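Local coordinates for hydroxymethyldihydropterin pyrophosphokinase-dihydropteroate synthase, putative (Plasmodium vivax, PDB 5Z79), which probably catalyses two consecutive steps of folate synthesis, pyrophosphorylation of hydroxymethyldihydropterin and condensation of the resulting diphosphate with 4-aminobenzoic acid to give dihydropteroate, at residues I340-F348 against V386-L397. Sequence-based numbering, arbitrary orientation.
With MG (magnesium ion), chain J; HH2 (6-hydroxymethylpterin-diphosphate), chain G; PAB (4-aminobenzoic acid), chain I.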
loop_
_atom_site.group_PDB
_atom_site.type_symbol
_atom_site.label_atom_id
_atom_site.label_comp_id
_atom_site.label_asym_id
_atom_site.label_seq_id
_atom_site.Cartn_x
_atom_site.Cartn_y
_atom_site.Cartn_z
ATOM N N ILE A 340 -17.481 1.694 16.461
ATOM C CA ILE A 340 -17.929 0.807 17.486
ATOM C C ILE A 340 -18.580 1.543 18.640
ATOM O O ILE A 340 -17.999 2.468 19.179
ATOM C CB ILE A 340 -16.737 0.011 18.011
ATOM C CG1 ILE A 340 -16.276 -0.929 16.908
ATOM C CG2 ILE A 340 -17.096 -0.773 19.263
ATOM C CD1 ILE A 340 -15.214 -1.898 17.357
ATOM N N LEU A 341 -19.784 1.119 19.031
ATOM C CA LEU A 341 -20.405 1.630 20.247
ATOM C C LEU A 341 -20.793 0.473 21.142
ATOM O O LEU A 341 -21.758 -0.203 20.893
ATOM C CB LEU A 341 -21.619 2.483 19.901
ATOM C CG LEU A 341 -22.443 3.081 21.045
ATOM C CD1 LEU A 341 -21.590 3.991 21.898
ATOM C CD2 LEU A 341 -23.666 3.820 20.497
ATOM N N ASN A 342 -20.016 0.219 22.169
ATOM C CA ASN A 342 -20.370 -0.777 23.145
ATOM C C ASN A 342 -21.139 -0.164 24.305
ATOM O O ASN A 342 -20.612 0.632 25.113
ATOM C CB ASN A 342 -19.142 -1.477 23.676
ATOM C CG ASN A 342 -18.478 -2.324 22.634
ATOM O OD1 ASN A 342 -19.051 -3.329 22.184
ATOM N ND2 ASN A 342 -17.257 -1.950 22.255
ATOM N N VAL A 343 -22.396 -0.576 24.377
ATOM C CA VAL A 343 -23.318 -0.149 25.387
ATOM C C VAL A 343 -23.459 -1.342 26.355
ATOM O O VAL A 343 -24.398 -2.124 26.298
ATOM C CB VAL A 343 -24.640 0.278 24.712
ATOM C CG1 VAL A 343 -25.553 0.989 25.687
ATOM C CG2 VAL A 343 -24.360 1.180 23.519
ATOM N N ASN A 344 -22.483 -1.506 27.226
ATOM C CA ASN A 344 -22.539 -2.554 28.214
ATOM C C ASN A 344 -21.396 -2.364 29.190
ATOM O O ASN A 344 -20.436 -1.664 28.881
ATOM C CB ASN A 344 -22.438 -3.911 27.546
ATOM C CG ASN A 344 -21.069 -4.177 27.011
ATOM O OD1 ASN A 344 -20.163 -4.503 27.766
ATOM N ND2 ASN A 344 -20.898 -4.038 25.702
ATOM N N TYR A 345 -21.501 -3.002 30.351
ATOM C CA TYR A 345 -20.519 -2.860 31.422
ATOM C C TYR A 345 -19.240 -3.680 31.241
ATOM O O TYR A 345 -18.314 -3.519 32.015
ATOM C CB TYR A 345 -21.150 -3.225 32.769
ATOM C CG TYR A 345 -22.177 -2.215 33.213
ATOM C CD1 TYR A 345 -21.790 -0.999 33.767
ATOM C CD2 TYR A 345 -23.531 -2.463 33.074
ATOM C CE1 TYR A 345 -22.732 -0.063 34.164
ATOM C CE2 TYR A 345 -24.476 -1.537 33.470
ATOM C CZ TYR A 345 -24.074 -0.345 34.012
ATOM O OH TYR A 345 -25.020 0.564 34.411
ATOM N N ASP A 346 -19.229 -4.557 30.268
ATOM C CA ASP A 346 -18.146 -5.489 30.166
ATOM C C ASP A 346 -17.499 -5.646 28.817
ATOM O O ASP A 346 -17.374 -6.713 28.309
ATOM C CB ASP A 346 -18.649 -6.872 30.671
ATOM C CG ASP A 346 -20.180 -7.015 30.696
ATOM O OD1 ASP A 346 -20.845 -6.962 29.673
ATOM O OD2 ASP A 346 -20.719 -7.166 31.765
ATOM N N SER A 347 -16.924 -4.600 28.290
ATOM C CA SER A 347 -16.343 -4.712 26.948
ATOM C C SER A 347 -14.890 -4.437 27.145
ATOM O O SER A 347 -14.550 -3.658 28.036
ATOM C CB SER A 347 -16.996 -3.762 25.935
ATOM O OG SER A 347 -18.044 -4.415 25.216
ATOM N N PHE A 348 -14.032 -5.099 26.360
ATOM C CA PHE A 348 -12.643 -5.275 26.810
ATOM C C PHE A 348 -11.843 -3.963 26.896
ATOM O O PHE A 348 -10.900 -3.889 27.683
ATOM C CB PHE A 348 -11.909 -6.413 26.053
ATOM C CG PHE A 348 -11.561 -6.098 24.626
ATOM C CD1 PHE A 348 -10.401 -5.409 24.320
ATOM C CD2 PHE A 348 -12.385 -6.516 23.592
ATOM C CE1 PHE A 348 -10.086 -5.120 23.009
ATOM C CE2 PHE A 348 -12.076 -6.237 22.282
ATOM C CZ PHE A 348 -10.920 -5.548 21.988
ATOM N N VAL A 386 -14.919 -13.452 28.612
ATOM C CA VAL A 386 -15.847 -12.472 29.229
ATOM C C VAL A 386 -17.133 -13.104 29.804
ATOM O O VAL A 386 -17.699 -14.013 29.203
ATOM C CB VAL A 386 -16.263 -11.343 28.257
ATOM C CG1 VAL A 386 -17.206 -11.846 27.177
ATOM C CG2 VAL A 386 -16.947 -10.227 29.035
ATOM N N VAL A 387 -17.586 -12.604 30.957
ATOM C CA VAL A 387 -18.855 -13.025 31.568
ATOM C C VAL A 387 -19.829 -11.843 31.591
ATOM O O VAL A 387 -19.624 -10.876 32.335
ATOM C CB VAL A 387 -18.651 -13.538 33.004
ATOM C CG1 VAL A 387 -19.968 -14.058 33.583
ATOM C CG2 VAL A 387 -17.593 -14.623 33.007
ATOM N N PRO A 388 -20.899 -11.918 30.795
ATOM C CA PRO A 388 -21.654 -10.700 30.615
ATOM C C PRO A 388 -22.417 -10.371 31.874
ATOM O O PRO A 388 -22.982 -11.283 32.492
ATOM C CB PRO A 388 -22.602 -11.037 29.452
ATOM C CG PRO A 388 -22.059 -12.287 28.848
ATOM C CD PRO A 388 -21.461 -13.017 30.012
ATOM N N ASN A 389 -22.426 -9.094 32.265
ATOM C CA ASN A 389 -23.026 -8.697 33.537
ATOM C C ASN A 389 -24.433 -9.221 33.664
ATOM O O ASN A 389 -25.312 -8.751 32.958
ATOM C CB ASN A 389 -23.069 -7.172 33.707
ATOM C CG ASN A 389 -23.605 -6.763 35.078
ATOM O OD1 ASN A 389 -24.784 -7.016 35.398
ATOM N ND2 ASN A 389 -22.739 -6.154 35.913
ATOM N N PRO A 390 -24.669 -10.155 34.603
ATOM C CA PRO A 390 -25.958 -10.798 34.639
ATOM C C PRO A 390 -27.054 -9.913 35.270
ATOM O O PRO A 390 -28.212 -10.371 35.329
ATOM C CB PRO A 390 -25.681 -11.997 35.541
ATOM C CG PRO A 390 -24.825 -11.402 36.616
ATOM C CD PRO A 390 -23.918 -10.447 35.848
ATOM N N SER A 391 -26.718 -8.691 35.734
ATOM C CA SER A 391 -27.717 -7.772 36.345
ATOM C C SER A 391 -28.595 -6.907 35.359
ATOM O O SER A 391 -29.691 -6.458 35.734
ATOM C CB SER A 391 -27.045 -6.881 37.392
ATOM O OG SER A 391 -26.176 -5.952 36.771
ATOM N N VAL A 392 -28.156 -6.687 34.117
ATOM C CA VAL A 392 -28.997 -5.959 33.146
ATOM C C VAL A 392 -28.928 -6.593 31.738
ATOM O O VAL A 392 -27.865 -7.038 31.312
ATOM C CB VAL A 392 -28.637 -4.461 33.144
ATOM C CG1 VAL A 392 -27.150 -4.284 32.963
ATOM C CG2 VAL A 392 -29.418 -3.691 32.092
ATOM N N THR A 393 -30.063 -6.656 31.030
ATOM C CA THR A 393 -30.132 -7.446 29.782
ATOM C C THR A 393 -29.666 -6.666 28.552
ATOM O O THR A 393 -29.868 -5.461 28.459
ATOM C CB THR A 393 -31.533 -8.103 29.519
ATOM O OG1 THR A 393 -32.521 -7.139 29.120
ATOM C CG2 THR A 393 -32.008 -8.824 30.739
ATOM N N GLU A 394 -29.046 -7.381 27.617
ATOM C CA GLU A 394 -28.625 -6.828 26.308
ATOM C C GLU A 394 -29.662 -5.839 25.813
ATOM O O GLU A 394 -29.330 -4.767 25.346
ATOM C CB GLU A 394 -28.487 -7.974 25.279
ATOM C CG GLU A 394 -27.703 -7.697 24.009
ATOM C CD GLU A 394 -27.917 -8.716 22.866
ATOM O OE1 GLU A 394 -28.917 -9.496 22.892
ATOM O OE2 GLU A 394 -27.096 -8.741 21.914
ATOM N N ARG A 395 -30.910 -6.247 25.830
ATOM C CA ARG A 395 -32.000 -5.445 25.323
ATOM C C ARG A 395 -32.225 -4.193 26.071
ATOM O O ARG A 395 -32.506 -3.168 25.515
ATOM C CB ARG A 395 -33.266 -6.272 25.333
ATOM C CG ARG A 395 -34.460 -5.617 24.694
ATOM C CD ARG A 395 -35.329 -4.992 25.736
ATOM N NE ARG A 395 -36.306 -4.097 25.175
ATOM C CZ ARG A 395 -36.853 -3.135 25.867
ATOM N NH1 ARG A 395 -36.477 -2.968 27.091
ATOM N NH2 ARG A 395 -37.741 -2.344 25.341
ATOM N N ASP A 396 -32.156 -4.291 27.398
ATOM C CA ASP A 396 -32.391 -3.139 28.267
ATOM C C ASP A 396 -31.353 -2.067 27.993
ATOM O O ASP A 396 -31.666 -0.878 27.928
ATOM C CB ASP A 396 -32.344 -3.555 29.738
ATOM C CG ASP A 396 -33.608 -4.267 30.182
ATOM O OD1 ASP A 396 -34.529 -4.418 29.352
ATOM O OD2 ASP A 396 -33.680 -4.672 31.361
ATOM N N LEU A 397 -30.111 -2.503 27.830
ATOM C CA LEU A 397 -29.034 -1.617 27.506
ATOM C C LEU A 397 -29.154 -0.919 26.188
ATOM O O LEU A 397 -28.989 0.244 26.145
ATOM C CB LEU A 397 -27.744 -2.402 27.507
ATOM C CG LEU A 397 -27.294 -2.777 28.893
ATOM C CD1 LEU A 397 -26.386 -3.966 28.907
ATOM C CD2 LEU A 397 -26.678 -1.606 29.596
HETATM MG MG MG J . -19.084 -5.040 20.955
HETATM N N1 HH2 G . -15.584 -7.978 16.780
HETATM C C2 HH2 G . -16.169 -7.589 17.939
HETATM C C3 HH2 G . -17.522 -7.264 17.980
HETATM N N4 HH2 G . -18.290 -7.316 16.882
HETATM N N5 HH2 G . -18.503 -7.753 14.587
HETATM C C6 HH2 G . -17.944 -8.142 13.416
HETATM N N6 HH2 G . -18.725 -8.204 12.306
HETATM N N7 HH2 G . -16.641 -8.476 13.303
HETATM C C8 HH2 G . -15.786 -8.448 14.337
HETATM O O8 HH2 G . -14.577 -8.758 14.175
HETATM C C9 HH2 G . -16.325 -8.042 15.657
HETATM C C10 HH2 G . -17.761 -7.692 15.707
HETATM C C11 HH2 G . -15.353 -7.455 19.208
HETATM O O4 HH2 G . -14.964 -6.060 19.396
HETATM P P1 HH2 G . -15.543 -5.047 20.538
HETATM O O1P HH2 G . -14.590 -3.929 20.825
HETATM O O2P HH2 G . -17.010 -4.700 20.304
HETATM O O3P HH2 G . -15.435 -6.017 21.823
HETATM P P2 HH2 G . -16.700 -6.661 22.605
HETATM O O4P HH2 G . -17.797 -5.596 22.652
HETATM O O5P HH2 G . -16.020 -7.047 23.904
HETATM O O6P HH2 G . -17.125 -7.839 21.760
HETATM C "C1'" PAB I . -9.105 -10.634 20.586
HETATM O "O1'" PAB I . -8.438 -9.659 20.996
HETATM O "O2'" PAB I . -8.556 -11.704 20.235
HETATM C C1 PAB I . -10.598 -10.523 20.553
HETATM C C2 PAB I . -11.215 -9.457 21.197
HETATM C C3 PAB I . -12.594 -9.348 21.180
HETATM C C4 PAB I . -13.354 -10.303 20.523
HETATM C C5 PAB I . -12.753 -11.374 19.881
HETATM C C6 PAB I . -11.369 -11.480 19.898
HETATM N N4 PAB I . -14.694 -10.180 20.529
#
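Asp346 and Asn389 join two loops of the dihydropteroate synthase TIM barrel in a loop-to-loop contact, polar at one end and largely apolar at the other. The substrate-binding loop through Asp346 leaves the C-terminal end of strand 336-342; residues 386-393 end the loop that follows strand 374-378 and lead into helix 394-418. One hydrogen bond spans them: Asn389 N gives to Asp346 OD2 at 2.6 Å, reaching the oxygen from above the carboxylate plane, with a bent N-H...O angle of 138°. Nearby, Val386 CG2 lies against Asp346 O.

At the helix end, Leu397 packs on the Val343 carbonyl, its CB 4.4 Å from Val343 CG1 and its CD1 near Asn344 CA. Tyr345 turns the edge of its ring to Val392, CE2 lying 3.9 Å from CG1.

Within the first loop, Asn344 OD1 accepts from Asp346 N in an Asx turn, while its ND2 gives to Ser347 OG, in the amide plane. Ser347 OG in turn donates to HH2 O4P at 2.8 Å, and Asn342 OD1 binds the magnesium ion at 2.1 Å. Asp346 is thus held at its carboxylate by Asn389 and at its backbone N by Asn344, consistent with Asn389 helping to position the loop whose Ser347 grips the diphosphate.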